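Local coordinates for protein CEP104 (Gallus gallus, PDB 5JO8) that probably binds tubulin or microtubules through its TOG domain, the helical-repeat module of this centriolar protein, at residues 161-166 / 201-206; 175-180 / 194-199; 215-220 / 248-253; 241-246 / 272-277. All blocks are in the same frame, centred on the assembly; numbering follows the deposited sequence. Where two conformers were deposited one is given.

Contact 1 of 4, residues 161-166 / 201-206; sequences MALWSE and LKEMGT
Leu-163, near the C-terminal end of helix 148-163, divides its two methyls between neighbouring residues of helix 187-204, a compact example of one branched side chain joining two helices. CD2 takes Met-204: its closest partner is CG of Met-204 at 3.6 Å, with CE of Met-204 at 3.8 Å from the same methyl. The bend at the thioether of Met-204 (chi3 74°) turns CE back across Leu-163, where it also lies 3.9 Å from the carbonyl oxygen of Ala-162. CD1 goes to Glu-203, 3.3 Å from OE2 and 3.7 Å from OE1 of Glu-203. No hydrogen bond crosses the contact, and the carboxylate offers Leu-163 van der Waals contact alone. With an alanine at Leu-163 both methyls are gone, which would probably leave a gap beside Met-204 and set its thioether free to turn. Such joints between helices that are not consecutive in the chain help to build the all-helical TOG domain, as in its relatives an array of HEAT-like helices packed side by side. In the next shell, Leu-200 of helix 187-204 touches both Ala-162 and Leu-163, while Lys-168 of the intervening loop touches Leu-163 and Met-204. Just past Met-204, Gly-205 leaves helical geometry with positive phi, its N still bonded to Leu-201 O at 2.8 Å, and its own carbonyl receives Ser-209 OG. On the partner side, the indole of Trp-164 lies over CA of Met-161 and packs against helix 100-121.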
loop_
_atom_site.group_PDB
_atom_site.type_symbol
_atom_site.label_atom_id
_atom_site.label_comp_id
_atom_site.label_asym_id
_atom_site.label_seq_id
_atom_site.Cartn_x
_atom_site.Cartn_y
_atom_site.Cartn_z
ATOM N N MET A 161 6.319 1.391 -5.105
ATOM C CA MET A 161 5.608 2.662 -5.023
ATOM C C MET A 161 6.180 3.554 -3.927
ATOM O O MET A 161 6.291 4.764 -4.108
ATOM C CB MET A 161 4.106 2.449 -4.829
ATOM C CG MET A 161 3.315 3.759 -4.748
ATOM S SD MET A 161 1.539 3.503 -4.858
ATOM C CE MET A 161 1.206 2.540 -3.378
ATOM N N ALA A 162 6.561 2.960 -2.800
ATOM C CA ALA A 162 7.143 3.714 -1.688
ATOM C C ALA A 162 8.434 4.439 -2.072
ATOM O O ALA A 162 8.758 5.497 -1.511
ATOM C CB ALA A 162 7.400 2.776 -0.493
ATOM N N LEU A 163 9.157 3.883 -3.037
ATOM C CA LEU A 163 10.467 4.403 -3.401
ATOM C C LEU A 163 10.492 5.253 -4.686
ATOM O O LEU A 163 11.523 5.845 -5.028
ATOM C CB LEU A 163 11.474 3.243 -3.433
ATOM C CG LEU A 163 11.568 2.648 -2.011
ATOM C CD1 LEU A 163 11.889 1.170 -1.975
ATOM C CD2 LEU A 163 12.575 3.434 -1.189
ATOM N N TRP A 164 9.354 5.357 -5.380
ATOM C CA TRP A 164 9.287 6.225 -6.556
ATOM C C TRP A 164 9.588 7.654 -6.150
ATOM O O TRP A 164 9.148 8.113 -5.095
ATOM C CB TRP A 164 7.926 6.180 -7.249
ATOM C CG TRP A 164 7.613 4.878 -7.872
ATOM C CD1 TRP A 164 8.505 3.933 -8.325
ATOM C CD2 TRP A 164 6.310 4.346 -8.091
ATOM N NE1 TRP A 164 7.815 2.842 -8.816
ATOM C CE2 TRP A 164 6.469 3.074 -8.679
ATOM C CE3 TRP A 164 5.014 4.822 -7.847
ATOM C CZ2 TRP A 164 5.383 2.273 -9.022
ATOM C CZ3 TRP A 164 3.941 4.026 -8.186
ATOM C CH2 TRP A 164 4.134 2.761 -8.766
ATOM N N SER A 165 10.355 8.339 -6.991
ATOM C CA SER A 165 10.757 9.715 -6.691
ATOM C C SER A 165 9.565 10.649 -6.456
ATOM O O SER A 165 9.673 11.605 -5.684
ATOM C CB SER A 165 11.675 10.271 -7.784
ATOM O OG SER A 165 10.992 10.366 -9.013
ATOM N N GLU A 166 8.436 10.374 -7.108
ATOM C CA GLU A 166 7.229 11.181 -6.892
ATOM C C GLU A 166 6.554 10.909 -5.551
ATOM O O GLU A 166 5.837 11.764 -5.033
ATOM C CB GLU A 166 6.207 10.950 -8.006
ATOM C CG GLU A 166 6.582 11.562 -9.363
ATOM C CD GLU A 166 6.587 13.087 -9.351
ATOM O OE1 GLU A 166 5.549 13.694 -9.013
ATOM O OE2 GLU A 166 7.633 13.678 -9.694
ATOM N N LEU A 201 12.018 -0.478 5.977
ATOM C CA LEU A 201 12.827 0.155 7.013
ATOM C C LEU A 201 14.322 -0.016 6.723
ATOM O O LEU A 201 15.090 0.942 6.810
ATOM C CB LEU A 201 12.477 -0.420 8.380
ATOM C CG LEU A 201 13.164 0.186 9.599
ATOM C CD1 LEU A 201 12.987 1.700 9.608
ATOM C CD2 LEU A 201 12.584 -0.442 10.856
ATOM N N LYS A 202 14.732 -1.228 6.365
ATOM C CA LYS A 202 16.130 -1.477 6.022
ATOM C C LYS A 202 16.589 -0.565 4.895
ATOM O O LYS A 202 17.647 0.059 4.977
ATOM C CB LYS A 202 16.328 -2.922 5.575
ATOM C CG LYS A 202 16.244 -3.962 6.658
ATOM C CD LYS A 202 16.564 -5.323 6.061
ATOM C CE LYS A 202 16.207 -6.443 7.006
ATOM N NZ LYS A 202 16.462 -7.770 6.384
ATOM N N GLU A 203 15.776 -0.496 3.846
ATOM C CA GLU A 203 16.103 0.256 2.643
ATOM C C GLU A 203 16.054 1.777 2.837
ATOM O O GLU A 203 16.880 2.504 2.283
ATOM C CB GLU A 203 15.151 -0.144 1.519
ATOM C CG GLU A 203 15.602 0.294 0.150
ATOM C CD GLU A 203 14.857 -0.424 -0.952
ATOM O OE1 GLU A 203 14.172 -1.425 -0.653
ATOM O OE2 GLU A 203 14.960 0.013 -2.118
ATOM N N MET A 204 15.095 2.259 3.624
ATOM C CA MET A 204 14.827 3.693 3.683
ATOM C C MET A 204 15.377 4.377 4.930
ATOM O O MET A 204 15.641 5.577 4.914
ATOM C CB MET A 204 13.324 3.953 3.584
ATOM C CG MET A 204 12.651 3.266 2.406
ATOM S SD MET A 204 10.890 3.646 2.295
ATOM C CE MET A 204 10.963 5.330 1.704
ATOM N N GLY A 205 15.525 3.621 6.010
ATOM C CA GLY A 205 15.987 4.176 7.272
ATOM C C GLY A 205 14.959 5.082 7.924
ATOM O O GLY A 205 13.777 5.061 7.559
ATOM N N THR A 206 15.409 5.900 8.873
ATOM C CA THR A 206 14.493 6.710 9.675
ATOM C C THR A 206 14.697 8.222 9.552
ATOM O O THR A 206 14.159 8.992 10.353
ATOM C CB THR A 206 14.569 6.317 11.157
ATOM O OG1 THR A 206 15.941 6.326 11.580
ATOM C CG2 THR A 206 13.992 4.928 11.359
#

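Contact 2 of 4, residues 175-180 / 194-199; sequences VHLVQL and VELVEC
Leu-177 and Val-197 make the tight part of this contact, their CA atoms 6.3 Å apart where the short helix 173-177 ends against helix 187-204. Val-197 CG2 fits against the backbone turn, 3.5 Å from Leu-177 O and 3.9 Å from Leu-177 CB. The valine owes this to its torsion (chi1 172°), which sets CG2 opposite its own carbonyl carbon and CG1 opposite its backbone N. Beside it the side chains of Leu-177 and Leu-196 run at about a right angle, CD2 of Leu-177 touching CD1 of Leu-196 at 4.0 Å. Packing slackens at Val-178, whose CG1 comes no nearer than 4.3 Å to Val-197 CG2. Farther out, toward solvent, exposed Gln-179 folds back so that its NE2 donates to Val-175 O at 2.8 Å, a fairly straight bond (161°) whose donor is tilted from the carbonyl plane. Buried Leu-177 O is satisfied by Arg-193 NH1, which also serves Gln-179 O. The contact lies in the interior of the helical array: Leu-177 meets Leu-140 of helix 125-142 on one flank, whereas Val-197 meets Phe-219 of helix 213-223 and Ile-238 of helix 229-245.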
loop_
_atom_site.group_PDB
_atom_site.type_symbol
_atom_site.label_atom_id
_atom_site.label_comp_id
_atom_site.label_asym_id
_atom_site.label_seq_id
_atom_site.Cartn_x
_atom_site.Cartn_y
_atom_site.Cartn_z
ATOM N N VAL A 175 4.085 5.538 6.951
ATOM C CA VAL A 175 3.128 5.839 8.000
ATOM C C VAL A 175 1.934 4.892 7.957
ATOM O O VAL A 175 1.482 4.404 8.994
ATOM C CB VAL A 175 2.694 7.315 7.938
ATOM C CG1 VAL A 175 1.681 7.614 9.031
ATOM C CG2 VAL A 175 3.914 8.209 8.068
ATOM N N HIS A 176 1.435 4.616 6.760
ATOM C CA HIS A 176 0.348 3.659 6.605
ATOM C C HIS A 176 0.778 2.274 7.100
ATOM O O HIS A 176 0.015 1.581 7.765
ATOM C CB HIS A 176 -0.058 3.567 5.137
ATOM C CG HIS A 176 -1.498 3.220 4.927
ATOM N ND1 HIS A 176 -2.019 1.979 5.222
ATOM C CD2 HIS A 176 -2.527 3.952 4.439
ATOM C CE1 HIS A 176 -3.308 1.960 4.930
ATOM N NE2 HIS A 176 -3.641 3.148 4.455
ATOM N N LEU A 177 2.001 1.883 6.758
ATOM C CA LEU A 177 2.511 0.553 7.115
ATOM C C LEU A 177 2.689 0.307 8.618
ATOM O O LEU A 177 2.601 -0.843 9.057
ATOM C CB LEU A 177 3.825 0.282 6.394
ATOM C CG LEU A 177 3.753 0.054 4.885
ATOM C CD1 LEU A 177 5.138 -0.088 4.352
ATOM C CD2 LEU A 177 2.890 -1.145 4.489
ATOM N N VAL A 178 2.950 1.361 9.390
ATOM C CA VAL A 178 3.157 1.219 10.837
ATOM C C VAL A 178 1.915 1.418 11.697
ATOM O O VAL A 178 2.002 1.504 12.920
ATOM C CB VAL A 178 4.342 2.061 11.353
ATOM C CG1 VAL A 178 5.623 1.681 10.637
ATOM C CG2 VAL A 178 4.049 3.554 11.235
ATOM N N GLN A 179 0.751 1.483 11.062
ATOM C CA GLN A 179 -0.477 1.596 11.833
ATOM C C GLN A 179 -0.746 0.292 12.579
ATOM O O GLN A 179 -0.228 -0.755 12.203
ATOM C CB GLN A 179 -1.649 1.997 10.929
ATOM C CG GLN A 179 -1.500 3.410 10.355
ATOM C CD GLN A 179 -1.105 4.433 11.421
ATOM O OE1 GLN A 179 -1.903 4.772 12.297
ATOM N NE2 GLN A 179 0.140 4.914 11.358
ATOM N N LEU A 180 -1.538 0.371 13.643
ATOM C CA LEU A 180 -1.782 -0.765 14.532
ATOM C C LEU A 180 -2.139 -2.051 13.789
ATOM O O LEU A 180 -2.954 -2.044 12.869
ATOM C CB LEU A 180 -2.894 -0.435 15.533
ATOM C CG LEU A 180 -3.214 -1.518 16.567
ATOM C CD1 LEU A 180 -2.280 -1.404 17.766
ATOM C CD2 LEU A 180 -4.674 -1.468 17.000
ATOM N N VAL A 194 4.273 -7.040 8.497
ATOM C CA VAL A 194 5.551 -6.965 9.203
ATOM C C VAL A 194 6.732 -7.073 8.245
ATOM O O VAL A 194 7.760 -6.422 8.439
ATOM C CB VAL A 194 5.649 -7.953 10.379
ATOM C CG1 VAL A 194 4.680 -7.548 11.466
ATOM C CG2 VAL A 194 5.369 -9.389 9.924
ATOM N N GLU A 195 6.587 -7.885 7.200
ATOM C CA GLU A 195 7.666 -8.039 6.247
ATOM C C GLU A 195 7.883 -6.764 5.433
ATOM O O GLU A 195 9.024 -6.414 5.127
ATOM C CB GLU A 195 7.399 -9.227 5.318
ATOM C CG GLU A 195 7.470 -10.569 5.996
ATOM C CD GLU A 195 7.088 -11.692 5.052
ATOM O OE1 GLU A 195 6.306 -11.444 4.105
ATOM O OE2 GLU A 195 7.575 -12.817 5.254
ATOM N N LEU A 196 6.793 -6.089 5.077
ATOM C CA LEU A 196 6.882 -4.806 4.371
ATOM C C LEU A 196 7.613 -3.751 5.190
ATOM O O LEU A 196 8.487 -3.047 4.678
ATOM C CB LEU A 196 5.495 -4.290 3.981
ATOM C CG LEU A 196 5.001 -4.808 2.629
ATOM C CD1 LEU A 196 3.521 -4.528 2.446
ATOM C CD2 LEU A 196 5.803 -4.173 1.506
ATOM N N VAL A 197 7.260 -3.649 6.468
ATOM C CA VAL A 197 7.935 -2.720 7.361
ATOM C C VAL A 197 9.413 -3.089 7.450
ATOM O O VAL A 197 10.278 -2.228 7.288
ATOM C CB VAL A 197 7.279 -2.688 8.767
ATOM C CG1 VAL A 197 8.118 -1.855 9.732
ATOM C CG2 VAL A 197 5.856 -2.128 8.682
ATOM N N GLU A 198 9.711 -4.367 7.692
ATOM C CA GLU A 198 11.094 -4.778 7.865
ATOM C C GLU A 198 11.903 -4.430 6.627
ATOM O O GLU A 198 13.018 -3.911 6.721
ATOM C CB GLU A 198 11.187 -6.280 8.111
ATOM C CG GLU A 198 12.612 -6.767 8.333
ATOM C CD GLU A 198 12.728 -8.272 8.365
ATOM O OE1 GLU A 198 13.680 -8.761 9.004
ATOM O OE2 GLU A 198 11.887 -8.965 7.747
ATOM N N CYS A 199 11.325 -4.719 5.469
ATOM C CA CYS A 199 12.003 -4.522 4.200
ATOM C C CYS A 199 12.222 -3.040 3.908
ATOM O O CYS A 199 13.342 -2.608 3.616
ATOM C CB CYS A 199 11.184 -5.170 3.083
ATOM S SG CYS A 199 11.768 -4.836 1.413
#

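Contact 3 of 4, residues 215-220 / 248-253; sequences NVMKFA and AAILEY
Tyr-253 lays one face of its ring over CB of Met-217, and the other side chains are arranged around that CH-pi contact. The approach is nearly vertical: Met-217 CB stands 3.7 Å from the centroid of the Tyr-253 ring and only 8° off its normal. Tyr-253 and Met-217 run past each other in opposite directions, and the hydroxyl end of the phenol reaches the backbone at Lys-218. A first torsion of -165° carries the ring toward helix 213-223, with CG trans to the tyrosine's own nitrogen. Tyr-253 OH sits 3.3 Å from Lys-218 CA and 3.5 Å from Lys-218 CB, by van der Waals contact and not by a hydrogen bond within this pair. Met-217 meanwhile bends at both chi2 and chi3 and meets Ile-250 at about a right angle. Its SD lies 3.5 Å from CD1 of Ile-250, and its CE is wedged between two partners, 3.9 Å from both CG2 of Ile-250 and CD2 of Tyr-253. The methionine thus fills the angle between an aliphatic branch and an aromatic ring. The segment axes stay 11.2 Å apart and cross at -44°, a wide spacing spanned by long side chains. Val-216, one residue before Met-217, instead packs on helix 229-245. Packing of a helix on the second one along the chain, at a moderate angle, is consistent with the HEAT-like array expected of a TOG domain.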
loop_
_atom_site.group_PDB
_atom_site.type_symbol
_atom_site.label_atom_id
_atom_site.label_comp_id
_atom_site.label_asym_id
_atom_site.label_seq_id
_atom_site.Cartn_x
_atom_site.Cartn_y
_atom_site.Cartn_z
ATOM N N ASN A 215 7.429 5.460 15.838
ATOM C CA ASN A 215 6.342 4.780 15.126
ATOM C C ASN A 215 6.668 3.326 14.772
ATOM O O ASN A 215 5.790 2.471 14.793
ATOM C CB ASN A 215 5.706 5.597 13.970
ATOM C CG ASN A 215 6.622 5.792 12.763
ATOM O OD1 ASN A 215 7.562 5.025 12.532
ATOM N ND2 ASN A 215 6.304 6.799 11.943
ATOM N N VAL A 216 7.946 3.045 14.546
ATOM C CA VAL A 216 8.394 1.666 14.336
ATOM C C VAL A 216 8.273 0.846 15.620
ATOM O O VAL A 216 7.765 -0.280 15.602
ATOM C CB VAL A 216 9.810 1.626 13.783
ATOM C CG1 VAL A 216 10.351 0.184 13.815
ATOM C CG2 VAL A 216 9.834 2.193 12.369
ATOM N N MET A 217 8.723 1.405 16.742
ATOM C CA MET A 217 8.606 0.696 18.009
ATOM C C MET A 217 7.152 0.465 18.423
ATOM O O MET A 217 6.813 -0.587 18.956
ATOM C CB MET A 217 9.380 1.405 19.124
ATOM C CG MET A 217 10.885 1.183 19.071
ATOM S SD MET A 217 11.375 -0.554 19.042
ATOM C CE MET A 217 11.131 -0.977 20.756
ATOM N N LYS A 218 6.293 1.457 18.193
ATOM C CA LYS A 218 4.883 1.261 18.492
ATOM C C LYS A 218 4.326 0.099 17.667
ATOM O O LYS A 218 3.673 -0.804 18.193
ATOM C CB LYS A 218 4.080 2.537 18.237
ATOM C CG LYS A 218 2.591 2.306 18.287
ATOM C CD LYS A 218 1.810 3.571 18.002
ATOM C CE LYS A 218 1.741 4.477 19.221
ATOM N NZ LYS A 218 2.944 5.342 19.391
ATOM N N PHE A 219 4.617 0.115 16.371
ATOM C CA PHE A 219 4.169 -0.956 15.483
ATOM C C PHE A 219 4.719 -2.325 15.887
ATOM O O PHE A 219 3.962 -3.282 16.063
ATOM C CB PHE A 219 4.551 -0.649 14.031
ATOM C CG PHE A 219 4.296 -1.794 13.093
ATOM C CD1 PHE A 219 3.018 -2.056 12.626
ATOM C CD2 PHE A 219 5.337 -2.639 12.699
ATOM C CE1 PHE A 219 2.776 -3.125 11.769
ATOM C CE2 PHE A 219 5.104 -3.705 11.842
ATOM C CZ PHE A 219 3.826 -3.947 11.373
ATOM N N ALA A 220 6.039 -2.407 16.035
ATOM C CA ALA A 220 6.706 -3.680 16.315
ATOM C C ALA A 220 6.281 -4.258 17.659
ATOM O O ALA A 220 6.056 -5.465 17.770
ATOM C CB ALA A 220 8.218 -3.507 16.264
ATOM N N ALA A 248 19.857 3.001 23.326
ATOM C CA ALA A 248 19.265 3.718 24.457
ATOM C C ALA A 248 17.762 3.909 24.293
ATOM O O ALA A 248 16.991 3.619 25.212
ATOM C CB ALA A 248 19.946 5.073 24.649
ATOM N N ALA A 249 17.359 4.385 23.117
ATOM C CA ALA A 249 15.953 4.659 22.828
ATOM C C ALA A 249 15.109 3.398 22.924
ATOM O O ALA A 249 14.002 3.422 23.457
ATOM C CB ALA A 249 15.808 5.294 21.454
ATOM N N ILE A 250 15.644 2.290 22.423
ATOM C CA ILE A 250 14.916 1.034 22.452
ATOM C C ILE A 250 14.718 0.545 23.876
ATOM O O ILE A 250 13.613 0.155 24.265
ATOM C CB ILE A 250 15.598 -0.026 21.574
ATOM C CG1 ILE A 250 15.684 0.449 20.120
ATOM C CG2 ILE A 250 14.864 -1.347 21.685
ATOM C CD1 ILE A 250 14.428 1.063 19.583
ATOM N N LEU A 251 15.786 0.565 24.667
ATOM C CA LEU A 251 15.687 0.118 26.050
ATOM C C LEU A 251 14.747 1.002 26.874
ATOM O O LEU A 251 14.068 0.523 27.785
ATOM C CB LEU A 251 17.074 0.065 26.690
ATOM C CG LEU A 251 17.978 -1.014 26.106
ATOM C CD1 LEU A 251 19.412 -0.790 26.563
ATOM C CD2 LEU A 251 17.481 -2.386 26.524
ATOM N N GLU A 252 14.722 2.288 26.546
ATOM C CA GLU A 252 13.843 3.241 27.219
ATOM C C GLU A 252 12.385 3.034 26.827
ATOM O O GLU A 252 11.480 3.439 27.552
ATOM C CB GLU A 252 14.284 4.672 26.911
ATOM C CG GLU A 252 15.528 5.110 27.686
ATOM C CD GLU A 252 16.281 6.228 26.991
ATOM O OE1 GLU A 252 15.779 6.737 25.964
ATOM O OE2 GLU A 252 17.381 6.589 27.465
ATOM N N TYR A 253 12.157 2.397 25.685
ATOM C CA TYR A 253 10.797 2.196 25.212
ATOM C C TYR A 253 10.169 0.978 25.863
ATOM O O TYR A 253 9.004 0.998 26.277
ATOM C CB TYR A 253 10.782 2.039 23.682
ATOM C CG TYR A 253 9.403 2.175 23.078
ATOM C CD1 TYR A 253 8.914 3.423 22.715
ATOM C CD2 TYR A 253 8.584 1.072 22.882
ATOM C CE1 TYR A 253 7.637 3.567 22.174
ATOM C CE2 TYR A 253 7.305 1.203 22.339
ATOM C CZ TYR A 253 6.846 2.456 21.984
ATOM O OH TYR A 253 5.588 2.603 21.448
#

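Contact 4 of 4, residues 241-246 / 272-277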
loop_
_atom_site.group_PDB
_atom_site.type_symbol
_atom_site.label_atom_id
_atom_site.label_comp_id
_atom_site.label_asym_id
_atom_site.label_seq_id
_atom_site.Cartn_x
_atom_site.Cartn_y
_atom_site.Cartn_z
ATOM N N GLY A 241 17.024 -4.979 14.797
ATOM C CA GLY A 241 17.615 -4.085 13.819
ATOM C C GLY A 241 17.751 -2.670 14.354
ATOM O O GLY A 241 18.803 -2.037 14.235
ATOM N N MET A 242 16.677 -2.180 14.963
ATOM C CA MET A 242 16.655 -0.842 15.536
ATOM C C MET A 242 17.626 -0.724 16.704
ATOM O O MET A 242 18.299 0.296 16.858
ATOM C CB MET A 242 15.247 -0.495 16.024
ATOM C CG MET A 242 14.189 -0.546 14.949
ATOM S SD MET A 242 13.724 1.091 14.381
ATOM C CE MET A 242 15.159 1.530 13.418
ATOM N N TYR A 243 17.681 -1.771 17.523
ATOM C CA TYR A 243 18.506 -1.779 18.726
ATOM C C TYR A 243 19.980 -1.562 18.410
ATOM O O TYR A 243 20.703 -0.921 19.176
ATOM C CB TYR A 243 18.339 -3.106 19.466
ATOM C CG TYR A 243 19.211 -3.239 20.695
ATOM C CD1 TYR A 243 18.842 -2.645 21.896
ATOM C CD2 TYR A 243 20.396 -3.963 20.657
ATOM C CE1 TYR A 243 19.633 -2.768 23.028
ATOM C CE2 TYR A 243 21.195 -4.087 21.781
ATOM C CZ TYR A 243 20.807 -3.487 22.962
ATOM O OH TYR A 243 21.594 -3.606 24.085
ATOM N N ARG A 244 20.423 -2.112 17.284
ATOM C CA ARG A 244 21.814 -1.987 16.870
ATOM C C ARG A 244 22.193 -0.526 16.654
ATOM O O ARG A 244 23.327 -0.127 16.914
ATOM C CB ARG A 244 22.065 -2.794 15.594
ATOM C CG ARG A 244 21.834 -4.282 15.752
ATOM C CD ARG A 244 22.074 -5.032 14.444
ATOM N NE ARG A 244 21.877 -6.469 14.616
ATOM C CZ ARG A 244 22.830 -7.312 14.992
ATOM N NH1 ARG A 244 24.054 -6.864 15.238
ATOM N NH2 ARG A 244 22.557 -8.604 15.126
ATOM N N LYS A 245 21.230 0.267 16.193
ATOM C CA LYS A 245 21.460 1.669 15.872
ATOM C C LYS A 245 21.037 2.602 17.006
ATOM O O LYS A 245 21.612 3.678 17.183
ATOM C CB LYS A 245 20.692 2.045 14.600
ATOM C CG LYS A 245 20.937 1.120 13.417
ATOM C CD LYS A 245 19.763 1.147 12.445
ATOM C CE LYS A 245 20.211 1.452 11.023
ATOM N NZ LYS A 245 20.639 2.871 10.867
ATOM N N HIS A 246 20.030 2.190 17.773
ATOM C CA HIS A 246 19.389 3.094 18.727
ATOM C C HIS A 246 19.208 2.429 20.084
ATOM O O HIS A 246 18.101 2.391 20.626
ATOM C CB HIS A 246 18.026 3.531 18.192
ATOM C CG HIS A 246 18.065 4.077 16.797
ATOM N ND1 HIS A 246 18.485 5.358 16.511
ATOM C CD2 HIS A 246 17.723 3.519 15.611
ATOM C CE1 HIS A 246 18.406 5.564 15.208
ATOM N NE2 HIS A 246 17.947 4.465 14.639
ATOM N N ASP A 272 18.019 -11.200 26.006
ATOM C CA ASP A 272 19.212 -12.010 25.723
ATOM C C ASP A 272 19.811 -11.626 24.378
ATOM O O ASP A 272 21.034 -11.549 24.228
ATOM C CB ASP A 272 18.899 -13.504 25.723
ATOM C CG ASP A 272 18.706 -14.057 27.112
ATOM O OD1 ASP A 272 19.098 -13.378 28.088
ATOM O OD2 ASP A 272 18.161 -15.173 27.219
ATOM N N GLY A 273 18.938 -11.393 23.400
ATOM C CA GLY A 273 19.367 -10.979 22.080
ATOM C C GLY A 273 20.105 -9.661 22.135
ATOM O O GLY A 273 21.130 -9.494 21.482
ATOM N N PHE A 274 19.577 -8.711 22.913
ATOM C CA PHE A 274 20.248 -7.436 23.090
ATOM C C PHE A 274 21.658 -7.644 23.656
ATOM O O PHE A 274 22.627 -7.037 23.195
ATOM C CB PHE A 274 19.458 -6.528 24.039
ATOM C CG PHE A 274 18.170 -5.980 23.467
ATOM C CD1 PHE A 274 17.908 -5.992 22.099
ATOM C CD2 PHE A 274 17.223 -5.430 24.317
ATOM C CE1 PHE A 274 16.713 -5.472 21.602
ATOM C CE2 PHE A 274 16.039 -4.909 23.830
ATOM C CZ PHE A 274 15.782 -4.928 22.473
ATOM N N THR A 275 21.753 -8.484 24.676
ATOM C CA THR A 275 23.036 -8.757 25.310
ATOM C C THR A 275 23.987 -9.480 24.346
ATOM O O THR A 275 25.195 -9.256 24.384
ATOM C CB THR A 275 22.843 -9.537 26.616
ATOM O OG1 THR A 275 22.072 -8.742 27.528
ATOM C CG2 THR A 275 24.193 -9.872 27.266
ATOM N N LYS A 276 23.436 -10.313 23.464
ATOM C CA LYS A 276 24.230 -10.932 22.396
ATOM C C LYS A 276 24.786 -9.884 21.432
ATOM O O LYS A 276 25.928 -9.989 20.984
ATOM C CB LYS A 276 23.404 -11.968 21.633
ATOM C CG LYS A 276 23.093 -13.213 22.439
ATOM C CD LYS A 276 22.249 -14.204 21.660
ATOM C CE LYS A 276 22.046 -15.485 22.458
ATOM N NZ LYS A 276 21.367 -16.548 21.664
ATOM N N ILE A 277 23.972 -8.880 21.113
ATOM C CA ILE A 277 24.389 -7.784 20.251
ATOM C C ILE A 277 25.427 -6.906 20.949
ATOM O O ILE A 277 26.348 -6.386 20.314
ATOM C CB ILE A 277 23.158 -6.970 19.757
ATOM C CG1 ILE A 277 22.266 -7.853 18.876
ATOM C CG2 ILE A 277 23.594 -5.714 19.019
ATOM C CD1 ILE A 277 20.888 -7.265 18.591
#
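Just before Tyr-243, which stacks on Phe-274, the carbonyl oxygen of Met-242 is gripped by two backbone N-H groups: His-246 N at 2.7 Å and Lys-245 N at 3.0 Å from Met-242 O. This pair of hydrogen bonds to one acceptor closes the last turn of helix 229-245, the turn that carries the side chains of the contact. Tyr-243 and Phe-274 form an offset stack, their ring centroids 3.9 Å apart and planes inclined by 11°. The tyrosine CG lies beside the carbonyl carbon (chi1 177°), and the slide places CB of Phe-274 over the same face, 3.5 Å from CZ of Tyr-243. Replacing Tyr-243 by an alanine would probably leave one face of Phe-274 without its stacking partner and open a gap between the two helices. On the more exposed side, Ile-277 brings CD1 to 3.9 Å from Tyr-243 CD2. The extended Arg-244 crosses it at about a right angle, one face of its guanidinium resting on CG1 of Ile-277, 3.8 Å from NH2 of Arg-244. Helix 265-276, the last in the model, is thereby fixed to helix 229-245, and helix 247-253 packs beside them, its Ile-250 and Leu-251 both touching Phe-274.

From the N terminus, helix 148-163 opens contact 1, and the chain passes through helix 173-177 before helix 187-204 closes contact 2 at 194-199 and then contact 1 at 201-206. Contact 2 therefore lies wholly within the larger loop, and one helix serves both. Contact 3 opens afterwards, in series, on helix 213-223; contact 4 starts at 241-246 before contact 3 closes at 248-253, and itself closes at 272-277, so these two cross. Phe-219 joins contact 3 to contact 2, while Leu-201 touches both Val-216 and Met-242, carrying packing from contact 1 into contacts 3 and 4. Together they bind neighbouring helices, most of them not consecutive in the chain, into one continuous array.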